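Phosphoribosylamidoimidazole- succinocarboxamide synthase (Saccharomyces cerevisiae, PDB 1OBG) catalyses the ATP-dependent joining of carboxyaminoimidazole ribotide and aspartate to give SAICAR, a step of de novo purine biosynthesis in yeast. Local coordinates at residues 31-36 and 103-108; 70-75 and 227-232; 111-116 and 161-166; 215-220 and 233-238. All blocks are in the same frame, centred on the assembly; numbering follows the deposited sequence.

Contact 1. Residues 31-36 and 103-108; sequences LFVATD and DRSLLV. With AMP (adenosine monophosphate), chain D; AMP (adenosine monophosphate), chain B.
Phe32 and Leu106 are a hydrogen-bonded antiparallel pair. Phe32 N donates to Leu106 O at 2.7 Å, and Leu106 N returns the bond to Phe32 O. Ala34 N then bonds Arg104 O at 2.8 Å. This backbone ladder and the salt bridge beyond it are the tight part. The Arg104 chain bends at chi3 (73°), bringing the edge of its guanidinium to Ala34 O and Asp36. Arg104 NH1 serves two acceptors: Ala34 O at 2.9 Å, in the carbonyl plane, and Asp36 OD2 at 2.8 Å, from above the carboxylate plane. Arg104 NH2 reaches Asp36 OD1 at 3.2 Å. Gly53 N, Ile2 N and Glu51 N also bond the Asp36 carboxylate.

Strands 29-34 and 105-109 are neighbours in a four-stranded antiparallel sheet, with 105-109 at its margin. The other side of 105-109 takes the adenine of one AMP: Leu107 N donates to its N1 at 3.0 Å and Leu107 O accepts from its N6. This is consistent with an ATP adenine site.

The other side chains meet at ordinary packing distances, without hydrogen bonds. Val108 CG2 sits over one face of the Phe32 ring, 4.2 Å from its centroid, while the ring edge meets the second AMP. Ala34 is partly exposed to solvent.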
# COMPACT_ATOMS: atom_id res chain seq x y z
N LEU A 31 -0.06 -16.97 0.26
CA LEU A 31 -0.43 -16.47 -1.05
C LEU A 31 -1.33 -15.25 -0.83
O LEU A 31 -2.39 -15.37 -0.19
CB LEU A 31 -1.15 -17.54 -1.87
CG LEU A 31 -1.57 -17.16 -3.31
CD1 LEU A 31 -0.37 -17.21 -4.23
CD2 LEU A 31 -2.66 -18.11 -3.81
N PHE A 32 -0.91 -14.10 -1.35
CA PHE A 32 -1.69 -12.85 -1.22
C PHE A 32 -2.42 -12.60 -2.53
O PHE A 32 -1.77 -12.48 -3.57
CB PHE A 32 -0.75 -11.66 -1.03
CG PHE A 32 -0.20 -11.51 0.35
CD1 PHE A 32 0.40 -10.32 0.73
CD2 PHE A 32 -0.27 -12.54 1.27
CE1 PHE A 32 0.92 -10.16 2.02
CE2 PHE A 32 0.25 -12.38 2.57
CZ PHE A 32 0.83 -11.22 2.94
N VAL A 33 -3.74 -12.53 -2.48
CA VAL A 33 -4.50 -12.38 -3.70
C VAL A 33 -5.18 -11.03 -3.61
O VAL A 33 -6.00 -10.81 -2.70
CB VAL A 33 -5.57 -13.47 -3.86
CG1 VAL A 33 -6.29 -13.34 -5.21
CG2 VAL A 33 -4.95 -14.89 -3.68
N ALA A 34 -4.83 -10.12 -4.52
CA ALA A 34 -5.44 -8.80 -4.51
C ALA A 34 -6.76 -8.85 -5.31
O ALA A 34 -6.77 -9.17 -6.51
CB ALA A 34 -4.46 -7.77 -5.08
N THR A 35 -7.86 -8.56 -4.63
CA THR A 35 -9.15 -8.54 -5.30
C THR A 35 -9.42 -7.16 -5.87
O THR A 35 -8.60 -6.24 -5.75
CB THR A 35 -10.28 -8.91 -4.35
OG1 THR A 35 -10.41 -7.89 -3.34
CG2 THR A 35 -9.93 -10.20 -3.61
N ASP A 36 -10.57 -7.03 -6.49
CA ASP A 36 -10.96 -5.79 -7.13
C ASP A 36 -11.85 -4.95 -6.21
O ASP A 36 -12.52 -4.02 -6.70
CB ASP A 36 -11.68 -6.11 -8.42
CG ASP A 36 -10.77 -6.70 -9.43
OD1 ASP A 36 -11.28 -7.37 -10.35
OD2 ASP A 36 -9.52 -6.53 -9.37
N ASP A 103 -2.41 -13.40 -12.28
CA ASP A 103 -2.01 -11.99 -12.42
C ASP A 103 -2.31 -11.14 -11.20
O ASP A 103 -1.99 -9.97 -11.18
CB ASP A 103 -2.66 -11.38 -13.67
CG ASP A 103 -2.10 -11.99 -14.93
OD1 ASP A 103 -2.85 -12.27 -15.88
OD2 ASP A 103 -0.89 -12.25 -15.03
N ARG A 104 -2.93 -11.72 -10.18
CA ARG A 104 -3.31 -10.93 -9.01
C ARG A 104 -2.79 -11.51 -7.71
O ARG A 104 -3.16 -11.06 -6.62
CB ARG A 104 -4.84 -10.71 -8.97
CG ARG A 104 -5.68 -11.94 -8.98
CD ARG A 104 -7.18 -11.64 -8.79
NE ARG A 104 -7.83 -11.04 -9.98
CZ ARG A 104 -8.36 -9.82 -10.00
NH1 ARG A 104 -8.32 -9.03 -8.92
NH2 ARG A 104 -8.94 -9.36 -11.10
N SER A 105 -1.91 -12.50 -7.83
CA SER A 105 -1.44 -13.25 -6.67
C SER A 105 0.05 -13.15 -6.42
O SER A 105 0.84 -13.23 -7.36
CB SER A 105 -1.78 -14.71 -6.89
OG SER A 105 -3.18 -14.79 -7.02
N LEU A 106 0.42 -12.99 -5.16
CA LEU A 106 1.84 -13.04 -4.79
C LEU A 106 2.12 -14.14 -3.80
O LEU A 106 1.44 -14.24 -2.77
CB LEU A 106 2.33 -11.72 -4.19
CG LEU A 106 2.18 -10.49 -5.11
CD1 LEU A 106 2.46 -9.23 -4.31
CD2 LEU A 106 3.12 -10.61 -6.27
N LEU A 107 3.13 -14.94 -4.13
CA LEU A 107 3.61 -16.01 -3.28
C LEU A 107 4.74 -15.47 -2.42
O LEU A 107 5.76 -14.99 -2.94
CB LEU A 107 4.08 -17.19 -4.16
CG LEU A 107 4.34 -18.48 -3.39
CD1 LEU A 107 3.02 -19.10 -2.87
CD2 LEU A 107 5.14 -19.49 -4.24
N VAL A 108 4.57 -15.52 -1.11
CA VAL A 108 5.54 -14.83 -0.26
C VAL A 108 5.98 -15.66 0.92
O VAL A 108 5.23 -16.52 1.37
CB VAL A 108 4.99 -13.48 0.27
CG1 VAL A 108 4.56 -12.58 -0.92
CG2 VAL A 108 3.83 -13.69 1.25
P AMP D . 10.99 -12.87 -12.68
O1P AMP D . 11.23 -11.77 -11.63
O2P AMP D . 11.00 -14.22 -12.06
O3P AMP D . 12.07 -12.76 -13.89
O5' AMP D . 9.58 -12.68 -13.45
C5' AMP D . 8.72 -13.77 -13.72
C4' AMP D . 7.26 -13.35 -13.50
O4' AMP D . 6.78 -14.00 -12.33
C3' AMP D . 7.12 -11.85 -13.29
O3' AMP D . 5.91 -11.36 -13.84
C2' AMP D . 7.09 -11.73 -11.78
O2' AMP D . 6.47 -10.55 -11.33
C1' AMP D . 6.41 -13.03 -11.36
N9 AMP D . 6.81 -13.44 -10.00
C8 AMP D . 8.08 -13.58 -9.50
N7 AMP D . 8.01 -13.97 -8.20
C5 AMP D . 6.70 -14.08 -7.87
C6 AMP D . 6.07 -14.44 -6.69
N6 AMP D . 6.79 -14.63 -5.58
N1 AMP D . 4.69 -14.46 -6.66
C2 AMP D . 3.95 -14.14 -7.78
N3 AMP D . 4.58 -13.78 -8.95
C4 AMP D . 5.93 -13.75 -8.99
P AMP B . -3.60 -6.99 5.02
O1P AMP B . -3.15 -5.83 4.12
O2P AMP B . -4.44 -7.98 4.29
O3P AMP B . -4.41 -6.42 6.29
O5' AMP B . -2.31 -7.78 5.54
C5' AMP B . -2.52 -8.97 6.24
C4' AMP B . -1.44 -9.09 7.30
O4' AMP B . -0.32 -9.75 6.74
C3' AMP B . -0.98 -7.72 7.78
O3' AMP B . -1.05 -7.69 9.19
C2' AMP B . 0.47 -7.64 7.33
O2' AMP B . 1.24 -7.00 8.31
C1' AMP B . 0.83 -9.12 7.22
N9 AMP B . 1.97 -9.42 6.32
C8 AMP B . 2.36 -8.80 5.16
N7 AMP B . 3.47 -9.45 4.70
C5 AMP B . 3.77 -10.46 5.54
C6 AMP B . 4.78 -11.43 5.56
N6 AMP B . 5.60 -11.62 4.52
N1 AMP B . 4.81 -12.35 6.61
C2 AMP B . 3.86 -12.32 7.61
N3 AMP B . 2.86 -11.35 7.57
C4 AMP B . 2.83 -10.45 6.57

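Contact 2. Residues 70-75 and 227-232; sequences DVRNHL and EIILVD. With AMP (adenosine monophosphate), chain B.
Arg72 and Leu230 make the main backbone bond: Leu230 N donates to Arg72 O at 2.8 Å, nearly straight at 174°. Beside it, Asn73 and Leu230 pair in parallel. The bond from His74 N to Leu230 O is bent and weak. One water extends the backbone link, accepting from Arg72 N and donating to Ile228 O.

The charged contact joins two partly exposed side chains. Arg72 NH1 forms a salt bridge with Glu227 OE2 at 2.7 Å. NH1 meets Glu227 OE2 from above the carboxylate plane, and the two flat groups are turned 45° apart. Thr225 OG1 also bonds Glu227 OE2.

Van der Waals contacts fill in around these bonds. Ile229 CD1 stands over the centre of the Arg72 guanidinium, 3.5 Å from Arg72 CZ. The bend of Arg72 at chi3 (73°) turns the guanidinium back over this methyl. Val71 CG1 meets Leu230 CD2 at 4.0 Å, with the two side chains crossing at about a right angle.

The CH-pi contact is at the nucleotide end. Val231 CA lies over the face of the His74 imidazole, 3.7 Å from the ring centroid. Val231 CB touches N7 of AMP, and Asp232 N donates to that same N7 at 3.1 Å. Arg20 holds the Asp232 carboxylate in a salt bridge. The short parallel pairing of 72-73 with 228-230 in the mixed sheet leads into His74, Val231 and Asp232, which line an AMP pocket.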
# COMPACT_ATOMS: atom_id res chain seq x y z
N ASP A 70 18.17 -2.71 -3.08
CA ASP A 70 18.17 -1.85 -1.90
C ASP A 70 17.69 -2.57 -0.66
O ASP A 70 18.00 -2.17 0.46
CB ASP A 70 17.28 -0.64 -2.13
CG ASP A 70 17.75 0.20 -3.28
OD1 ASP A 70 18.86 0.75 -3.17
OD2 ASP A 70 17.09 0.35 -4.34
N VAL A 71 16.91 -3.61 -0.86
CA VAL A 71 16.33 -4.31 0.28
C VAL A 71 15.83 -5.67 -0.16
O VAL A 71 15.35 -5.84 -1.29
CB VAL A 71 15.17 -3.45 0.92
CG1 VAL A 71 13.99 -3.24 -0.05
CG2 VAL A 71 14.74 -4.01 2.27
N ARG A 72 15.97 -6.65 0.73
CA ARG A 72 15.38 -7.96 0.51
C ARG A 72 13.87 -7.82 0.64
O ARG A 72 13.38 -7.01 1.44
CB ARG A 72 15.81 -8.93 1.60
CG ARG A 72 17.06 -9.74 1.28
CD ARG A 72 17.46 -10.73 2.41
NE ARG A 72 16.58 -11.91 2.52
CZ ARG A 72 16.56 -12.74 3.58
NH1 ARG A 72 17.36 -12.53 4.62
NH2 ARG A 72 15.73 -13.78 3.59
N ASN A 73 13.13 -8.59 -0.14
CA ASN A 73 11.67 -8.58 0.01
C ASN A 73 11.14 -9.98 0.29
O ASN A 73 11.90 -10.97 0.21
CB ASN A 73 10.99 -7.94 -1.19
CG ASN A 73 11.29 -8.67 -2.49
OD1 ASN A 73 11.89 -8.09 -3.42
ND2 ASN A 73 10.88 -9.92 -2.57
N HIS A 74 9.85 -10.08 0.58
CA HIS A 74 9.27 -11.37 0.95
C HIS A 74 8.84 -12.29 -0.20
O HIS A 74 8.33 -13.38 0.06
CB HIS A 74 8.14 -11.19 1.98
CG HIS A 74 6.90 -10.49 1.48
ND1 HIS A 74 6.83 -9.79 0.29
CD2 HIS A 74 5.68 -10.37 2.05
CE1 HIS A 74 5.62 -9.29 0.14
NE2 HIS A 74 4.90 -9.62 1.19
N LEU A 75 9.02 -11.88 -1.44
CA LEU A 75 8.58 -12.72 -2.56
C LEU A 75 9.35 -14.03 -2.57
O LEU A 75 10.57 -14.05 -2.36
CB LEU A 75 8.77 -12.02 -3.92
CG LEU A 75 7.97 -10.72 -4.13
CD1 LEU A 75 8.31 -10.14 -5.50
CD2 LEU A 75 6.47 -10.95 -3.97
N GLU A 227 18.69 -9.30 9.05
CA GLU A 227 18.35 -8.48 7.89
C GLU A 227 16.90 -8.01 7.98
O GLU A 227 16.01 -8.78 8.35
CB GLU A 227 18.51 -9.27 6.60
CG GLU A 227 19.93 -9.46 6.12
CD GLU A 227 19.99 -10.33 4.88
OE1 GLU A 227 20.19 -9.78 3.77
OE2 GLU A 227 19.82 -11.58 4.99
N ILE A 228 16.68 -6.77 7.61
CA ILE A 228 15.32 -6.24 7.50
C ILE A 228 14.73 -6.63 6.13
O ILE A 228 15.40 -6.52 5.12
CB ILE A 228 15.32 -4.72 7.73
CG1 ILE A 228 15.80 -4.41 9.16
CG2 ILE A 228 13.92 -4.14 7.48
CD1 ILE A 228 16.01 -2.90 9.46
N ILE A 229 13.47 -7.08 6.12
CA ILE A 229 12.82 -7.54 4.89
C ILE A 229 11.59 -6.69 4.62
O ILE A 229 10.81 -6.43 5.52
CB ILE A 229 12.33 -9.02 5.02
CG1 ILE A 229 13.40 -9.95 5.62
CG2 ILE A 229 11.77 -9.56 3.67
CD1 ILE A 229 14.61 -10.13 4.78
N LEU A 230 11.44 -6.29 3.37
CA LEU A 230 10.25 -5.57 2.95
C LEU A 230 9.12 -6.57 2.81
O LEU A 230 9.22 -7.56 2.07
CB LEU A 230 10.49 -4.85 1.64
CG LEU A 230 9.48 -3.81 1.16
CD1 LEU A 230 9.17 -2.79 2.26
CD2 LEU A 230 10.03 -3.15 -0.10
N VAL A 231 8.03 -6.32 3.52
CA VAL A 231 6.90 -7.24 3.43
C VAL A 231 5.64 -6.48 2.96
O VAL A 231 5.72 -5.33 2.52
CB VAL A 231 6.72 -8.09 4.74
CG1 VAL A 231 8.04 -8.82 5.11
CG2 VAL A 231 6.25 -7.20 5.94
N ASP A 232 4.49 -7.11 3.03
CA ASP A 232 3.26 -6.43 2.65
C ASP A 232 3.29 -5.91 1.21
O ASP A 232 4.06 -6.39 0.40
CB ASP A 232 2.96 -5.31 3.64
CG ASP A 232 1.47 -5.03 3.75
OD1 ASP A 232 0.67 -5.99 3.75
OD2 ASP A 232 1.01 -3.86 3.85
P AMP B . -3.60 -6.99 5.02
O1P AMP B . -3.15 -5.83 4.12
O2P AMP B . -4.44 -7.98 4.29
O3P AMP B . -4.41 -6.42 6.29
O5' AMP B . -2.31 -7.78 5.54
C5' AMP B . -2.52 -8.97 6.24
C4' AMP B . -1.44 -9.09 7.30
O4' AMP B . -0.32 -9.75 6.74
C3' AMP B . -0.98 -7.72 7.78
O3' AMP B . -1.05 -7.69 9.19
C2' AMP B . 0.47 -7.64 7.33
O2' AMP B . 1.24 -7.00 8.31
C1' AMP B . 0.83 -9.12 7.22
N9 AMP B . 1.97 -9.42 6.32
C8 AMP B . 2.36 -8.80 5.16
N7 AMP B . 3.47 -9.45 4.70
C5 AMP B . 3.77 -10.46 5.54
C6 AMP B . 4.78 -11.43 5.56
N6 AMP B . 5.60 -11.62 4.52
N1 AMP B . 4.81 -12.35 6.61
C2 AMP B . 3.86 -12.32 7.61
N3 AMP B . 2.86 -11.35 7.57
C4 AMP B . 2.83 -10.45 6.57
O HOH W 1 17.37 -6.03 3.34

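Contact 3. Residues 111-116 and 161-166; sequences HKLIPL and STKAEQ. With AMP (adenosine monophosphate), chain B.
Leu113 and Lys163 belong to the wall of an AMP pocket. They lie near the ends of strands 112-121 and 152-162, antiparallel neighbours in a mixed sheet. The two side chains cross at about a right angle, and Leu113 CD1 meets Lys163 CE at 3.6 Å. The same Leu113 CD1 touches the ribose O2', while Leu113 CD2 lies 3.8 Å from adenine N3. One leucine therefore packs against both the sugar and the base. At the start of segment 111-116, His111 N donates to adenine N1 at 3.0 Å.

The two segments share no direct hydrogen bond. A water joins them instead: it donates to Pro115 O at 2.7 Å and accepts from Lys163 N at 2.9 Å. Pro115, itself exposed, is the centre of an inverse gamma turn, closed by Leu116 N bonding Ile114 O. Lys163 CB packs against this turn, 3.9 Å from Pro115 C. Pro115 and Leu116 also touch helix 175-182.

The CG of Lys163 stands opposite its own backbone N (chi1 -175°), and the chain bends further out at chi3 and chi4. That path takes the ammonium group to the ribose hydroxyls. Lys163 NZ bonds O2' at 3.0 Å and, more weakly, O3' at 3.2 Å.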
# COMPACT_ATOMS: atom_id res chain seq x y z
N HIS A 111 7.21 -13.93 7.48
CA HIS A 111 8.29 -13.45 8.36
C HIS A 111 7.77 -12.87 9.64
O HIS A 111 6.63 -12.41 9.71
CB HIS A 111 9.12 -12.36 7.67
CG HIS A 111 10.05 -12.90 6.64
ND1 HIS A 111 11.14 -13.67 6.96
CD2 HIS A 111 10.04 -12.80 5.29
CE1 HIS A 111 11.77 -14.03 5.86
NE2 HIS A 111 11.13 -13.50 4.83
N LYS A 112 8.62 -12.86 10.65
CA LYS A 112 8.32 -12.12 11.86
C LYS A 112 8.35 -10.62 11.55
O LYS A 112 9.33 -10.11 11.03
CB LYS A 112 9.37 -12.45 12.92
CG LYS A 112 8.91 -12.12 14.33
CD LYS A 112 9.89 -11.17 14.99
CE LYS A 112 10.99 -11.95 15.71
NZ LYS A 112 11.12 -11.58 17.17
N LEU A 113 7.27 -9.93 11.90
CA LEU A 113 7.10 -8.52 11.60
C LEU A 113 7.69 -7.61 12.68
O LEU A 113 7.65 -7.93 13.88
CB LEU A 113 5.61 -8.21 11.45
CG LEU A 113 4.83 -9.07 10.45
CD1 LEU A 113 3.37 -8.60 10.32
CD2 LEU A 113 5.51 -9.11 9.09
N ILE A 114 8.26 -6.49 12.26
CA ILE A 114 8.62 -5.44 13.20
C ILE A 114 7.31 -4.74 13.51
O ILE A 114 6.56 -4.34 12.59
CB ILE A 114 9.70 -4.48 12.64
CG1 ILE A 114 11.02 -5.24 12.41
CG2 ILE A 114 9.91 -3.30 13.60
CD1 ILE A 114 12.05 -4.50 11.54
N PRO A 115 6.98 -4.65 14.79
CA PRO A 115 5.64 -4.18 15.19
C PRO A 115 5.46 -2.64 15.13
O PRO A 115 5.18 -2.01 16.16
CB PRO A 115 5.50 -4.73 16.62
CG PRO A 115 6.90 -4.69 17.16
CD PRO A 115 7.80 -5.03 15.97
N LEU A 116 5.64 -2.06 13.94
CA LEU A 116 5.47 -0.62 13.69
C LEU A 116 4.84 -0.48 12.33
O LEU A 116 5.09 -1.33 11.46
CB LEU A 116 6.84 0.07 13.61
CG LEU A 116 7.75 0.20 14.83
CD1 LEU A 116 9.08 0.83 14.42
CD2 LEU A 116 7.04 1.04 15.90
N SER A 161 3.68 4.69 13.55
CA SER A 161 2.56 4.45 14.44
C SER A 161 2.70 3.02 14.93
O SER A 161 3.45 2.22 14.33
CB SER A 161 1.23 4.74 13.74
OG SER A 161 0.78 3.61 13.02
N THR A 162 2.02 2.69 16.02
CA THR A 162 2.01 1.32 16.51
C THR A 162 1.30 0.48 15.49
O THR A 162 0.61 1.02 14.61
CB THR A 162 1.30 1.19 17.87
OG1 THR A 162 -0.01 1.76 17.75
CG2 THR A 162 2.01 2.04 18.93
N LYS A 163 1.47 -0.82 15.58
CA LYS A 163 0.76 -1.73 14.69
C LYS A 163 -0.18 -2.53 15.57
O LYS A 163 0.20 -3.56 16.12
CB LYS A 163 1.77 -2.61 13.95
CG LYS A 163 1.15 -3.52 12.89
CD LYS A 163 2.24 -4.07 11.96
CE LYS A 163 1.93 -5.50 11.55
NZ LYS A 163 0.62 -5.60 10.86
N ALA A 164 -1.40 -2.04 15.72
CA ALA A 164 -2.29 -2.55 16.75
C ALA A 164 -2.83 -3.95 16.44
O ALA A 164 -3.28 -4.22 15.32
CB ALA A 164 -3.43 -1.58 16.98
N GLU A 165 -2.76 -4.83 17.43
CA GLU A 165 -3.43 -6.13 17.37
C GLU A 165 -4.95 -5.94 17.36
O GLU A 165 -5.47 -4.97 17.89
CB GLU A 165 -3.00 -7.00 18.55
CG GLU A 165 -1.77 -7.84 18.26
CD GLU A 165 -1.15 -8.45 19.51
OE1 GLU A 165 -1.83 -8.54 20.56
OE2 GLU A 165 0.04 -8.85 19.43
N GLN A 166 -5.65 -6.89 16.74
CA GLN A 166 -7.09 -6.79 16.59
C GLN A 166 -7.77 -6.34 17.87
O GLN A 166 -7.46 -6.83 18.97
CB GLN A 166 -7.67 -8.13 16.11
CG GLN A 166 -7.97 -8.19 14.61
CD GLN A 166 -6.72 -8.21 13.74
OE1 GLN A 166 -5.65 -8.66 14.17
NE2 GLN A 166 -6.85 -7.72 12.51
P AMP B . -3.60 -6.99 5.02
O1P AMP B . -3.15 -5.83 4.12
O2P AMP B . -4.44 -7.98 4.29
O3P AMP B . -4.41 -6.42 6.29
O5' AMP B . -2.31 -7.78 5.54
C5' AMP B . -2.52 -8.97 6.24
C4' AMP B . -1.44 -9.09 7.30
O4' AMP B . -0.32 -9.75 6.74
C3' AMP B . -0.98 -7.72 7.78
O3' AMP B . -1.05 -7.69 9.19
C2' AMP B . 0.47 -7.64 7.33
O2' AMP B . 1.24 -7.00 8.31
C1' AMP B . 0.83 -9.12 7.22
N9 AMP B . 1.97 -9.42 6.32
C8 AMP B . 2.36 -8.80 5.16
N7 AMP B . 3.47 -9.45 4.70
C5 AMP B . 3.77 -10.46 5.54
C6 AMP B . 4.78 -11.43 5.56
N6 AMP B . 5.60 -11.62 4.52
N1 AMP B . 4.81 -12.35 6.61
C2 AMP B . 3.86 -12.32 7.61
N3 AMP B . 2.86 -11.35 7.57
C4 AMP B . 2.83 -10.45 6.57
O HOH W 2 3.06 -1.87 17.82

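Contact 4. Residues 215-220 and 233-238; sequences TKFEFG and EVLTPD. With MG (magnesium ion), chain E; AMP (adenosine monophosphate), chain B.
A water between Thr215 and Leu235 is gripped by three groups. It lies 2.7 Å from Thr215 OG1, donates to Lys216 O at 2.8 Å and accepts from Leu235 N at 2.9 Å. It links the segments where no direct hydrogen bond does. Ser240 OG also bonds Thr215 OG1. A second water accepts from Glu218 N and gives a weak bond to Glu233 O.

The two methyls of Leu235 carry most of the side-chain packing. Leu235 CD1 lies 3.3 Å from Thr215 OG1. Leu235 CD2 comes to the edge of the Phe217 ring, 3.9 Å from Phe217 CE1, and Val234 CG2 joins it there. Thr215 CG2 lies over one face of that ring. Phe217 CG lies opposite its carbonyl carbon (chi1 -70°), which turns the CE1 edge to Leu235 and Val234.

Segment 215-220 lies on strand 210-221, which is flanked in the mixed sheet by strands 112-121, 228-230 and 240-244. Segment 233-238 lies in the loop between strands 228-230 and 240-244, and helix 52-66 packs against it.

Each segment reaches a bound group. Glu218, extended beyond CG, accepts from the AMP ribose O2' at its OE2, 2.6 Å away. Its OE1 makes a weak salt bridge with Lys216 NZ. Asp238 OD2 binds the magnesium ion at 2.0 Å, together with Asp258 and Tyr291, while Lys52 NZ pairs with Asp238 OD1.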
# COMPACT_ATOMS: atom_id res chain seq x y z
N THR A 215 3.89 7.29 2.47
CA THR A 215 3.67 5.89 2.21
C THR A 215 3.82 5.12 3.51
O THR A 215 4.50 5.58 4.42
CB THR A 215 4.64 5.37 1.10
OG1 THR A 215 4.13 4.13 0.59
CG2 THR A 215 6.02 5.03 1.67
N LYS A 216 3.20 3.95 3.58
CA LYS A 216 3.28 3.10 4.75
C LYS A 216 4.10 1.85 4.35
O LYS A 216 3.72 1.11 3.45
CB LYS A 216 1.85 2.74 5.17
CG LYS A 216 1.74 1.79 6.38
CD LYS A 216 0.28 1.55 6.77
CE LYS A 216 -0.26 0.25 6.17
NZ LYS A 216 0.80 -0.74 5.81
N PHE A 217 5.24 1.63 4.99
CA PHE A 217 5.98 0.40 4.75
C PHE A 217 5.70 -0.55 5.92
O PHE A 217 5.40 -0.11 7.04
CB PHE A 217 7.50 0.64 4.72
CG PHE A 217 8.01 1.41 3.52
CD1 PHE A 217 7.80 0.96 2.20
CD2 PHE A 217 8.72 2.60 3.70
CE1 PHE A 217 8.31 1.69 1.09
CE2 PHE A 217 9.22 3.33 2.62
CZ PHE A 217 9.02 2.89 1.33
N GLU A 218 5.83 -1.84 5.66
CA GLU A 218 5.95 -2.77 6.76
C GLU A 218 7.19 -3.62 6.55
O GLU A 218 7.49 -3.99 5.43
CB GLU A 218 4.70 -3.63 6.84
CG GLU A 218 3.54 -2.83 7.43
CD GLU A 218 2.26 -3.63 7.56
OE1 GLU A 218 1.27 -3.03 8.02
OE2 GLU A 218 2.25 -4.82 7.20
N PHE A 219 7.89 -3.89 7.64
CA PHE A 219 9.14 -4.60 7.62
C PHE A 219 9.06 -5.83 8.49
O PHE A 219 8.47 -5.83 9.58
CB PHE A 219 10.29 -3.73 8.12
CG PHE A 219 10.62 -2.55 7.23
CD1 PHE A 219 10.85 -2.70 5.87
CD2 PHE A 219 10.71 -1.28 7.76
CE1 PHE A 219 11.16 -1.60 5.05
CE2 PHE A 219 11.04 -0.18 6.94
CZ PHE A 219 11.25 -0.35 5.58
N GLY A 220 9.68 -6.89 7.99
CA GLY A 220 9.95 -8.07 8.77
C GLY A 220 11.44 -8.12 9.06
O GLY A 220 12.23 -7.31 8.56
N GLU A 233 2.45 -4.94 0.89
CA GLU A 233 2.46 -4.33 -0.44
C GLU A 233 3.22 -3.03 -0.34
O GLU A 233 3.29 -2.42 0.72
CB GLU A 233 1.02 -4.12 -1.00
CG GLU A 233 0.61 -2.65 -1.19
CD GLU A 233 -0.88 -2.45 -1.48
OE1 GLU A 233 -1.52 -1.71 -0.69
OE2 GLU A 233 -1.42 -3.00 -2.48
N VAL A 234 3.81 -2.64 -1.46
CA VAL A 234 4.69 -1.51 -1.50
C VAL A 234 4.22 -0.48 -2.53
O VAL A 234 3.98 -0.82 -3.71
CB VAL A 234 6.14 -2.03 -1.82
CG1 VAL A 234 6.14 -2.94 -3.05
CG2 VAL A 234 7.07 -0.90 -2.05
N LEU A 235 4.07 0.76 -2.07
CA LEU A 235 3.92 1.95 -2.93
C LEU A 235 2.77 1.87 -3.93
O LEU A 235 2.90 2.27 -5.10
CB LEU A 235 5.25 2.24 -3.66
CG LEU A 235 6.39 3.13 -3.15
CD1 LEU A 235 6.00 4.21 -2.12
CD2 LEU A 235 7.58 2.30 -2.71
N THR A 236 1.64 1.32 -3.49
CA THR A 236 0.45 1.39 -4.32
C THR A 236 -0.44 2.52 -3.77
O THR A 236 -0.24 2.97 -2.65
CB THR A 236 -0.36 0.10 -4.24
OG1 THR A 236 -0.86 -0.04 -2.91
CG2 THR A 236 0.51 -1.12 -4.46
N PRO A 237 -1.44 2.95 -4.54
CA PRO A 237 -2.37 3.98 -4.08
C PRO A 237 -3.18 3.58 -2.85
O PRO A 237 -3.73 4.46 -2.20
CB PRO A 237 -3.28 4.21 -5.29
CG PRO A 237 -2.65 3.50 -6.45
CD PRO A 237 -1.73 2.48 -5.91
N ASP A 238 -3.27 2.30 -2.52
CA ASP A 238 -3.95 1.88 -1.30
C ASP A 238 -3.04 2.05 -0.08
O ASP A 238 -3.53 2.17 1.04
CB ASP A 238 -4.40 0.41 -1.40
CG ASP A 238 -5.64 0.22 -2.28
OD1 ASP A 238 -5.91 -0.94 -2.66
OD2 ASP A 238 -6.39 1.17 -2.64
MG MG E . -6.56 2.57 -4.05
P AMP B . -3.60 -6.99 5.02
O1P AMP B . -3.15 -5.83 4.12
O2P AMP B . -4.44 -7.98 4.29
O3P AMP B . -4.41 -6.42 6.29
O5' AMP B . -2.31 -7.78 5.54
C5' AMP B . -2.52 -8.97 6.24
C4' AMP B . -1.44 -9.09 7.30
O4' AMP B . -0.32 -9.75 6.74
C3' AMP B . -0.98 -7.72 7.78
O3' AMP B . -1.05 -7.69 9.19
C2' AMP B . 0.47 -7.64 7.33
O2' AMP B . 1.24 -7.00 8.31
C1' AMP B . 0.83 -9.12 7.22
N9 AMP B . 1.97 -9.42 6.32
C8 AMP B . 2.36 -8.80 5.16
N7 AMP B . 3.47 -9.45 4.70
C5 AMP B . 3.77 -10.46 5.54
C6 AMP B . 4.78 -11.43 5.56
N6 AMP B . 5.60 -11.62 4.52
N1 AMP B . 4.81 -12.35 6.61
C2 AMP B . 3.86 -12.32 7.61
N3 AMP B . 2.86 -11.35 7.57
C4 AMP B . 2.83 -10.45 6.57
O HOH W 3 4.01 1.47 0.69
O HOH W 4 5.74 -2.52 2.96

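Contacts 1, 2 and 4 are buried; contact 3 is only partly so. Contact 1 belongs to the four-stranded antiparallel sheet, while contacts 2, 3 and 4 share the mixed sheet. Strand 210-221 of contact 4 neighbours both 228-230 of contact 2 and 112-121 of contact 3. All four touch the same AMP; contact 1 alone also hydrogen-bonds the other nucleotide. Direct backbone pairing dominates contact 1. Contacts 3 and 4 have no direct hydrogen bond across them and are bridged by water as well as packing; contact 2 combines both. Contacts 1 and 2 meet where Val108 packs on His74 and Leu75. The centre of contact 4 lies nearest the middle of the chain, and contact 4 alone reaches the magnesium ion.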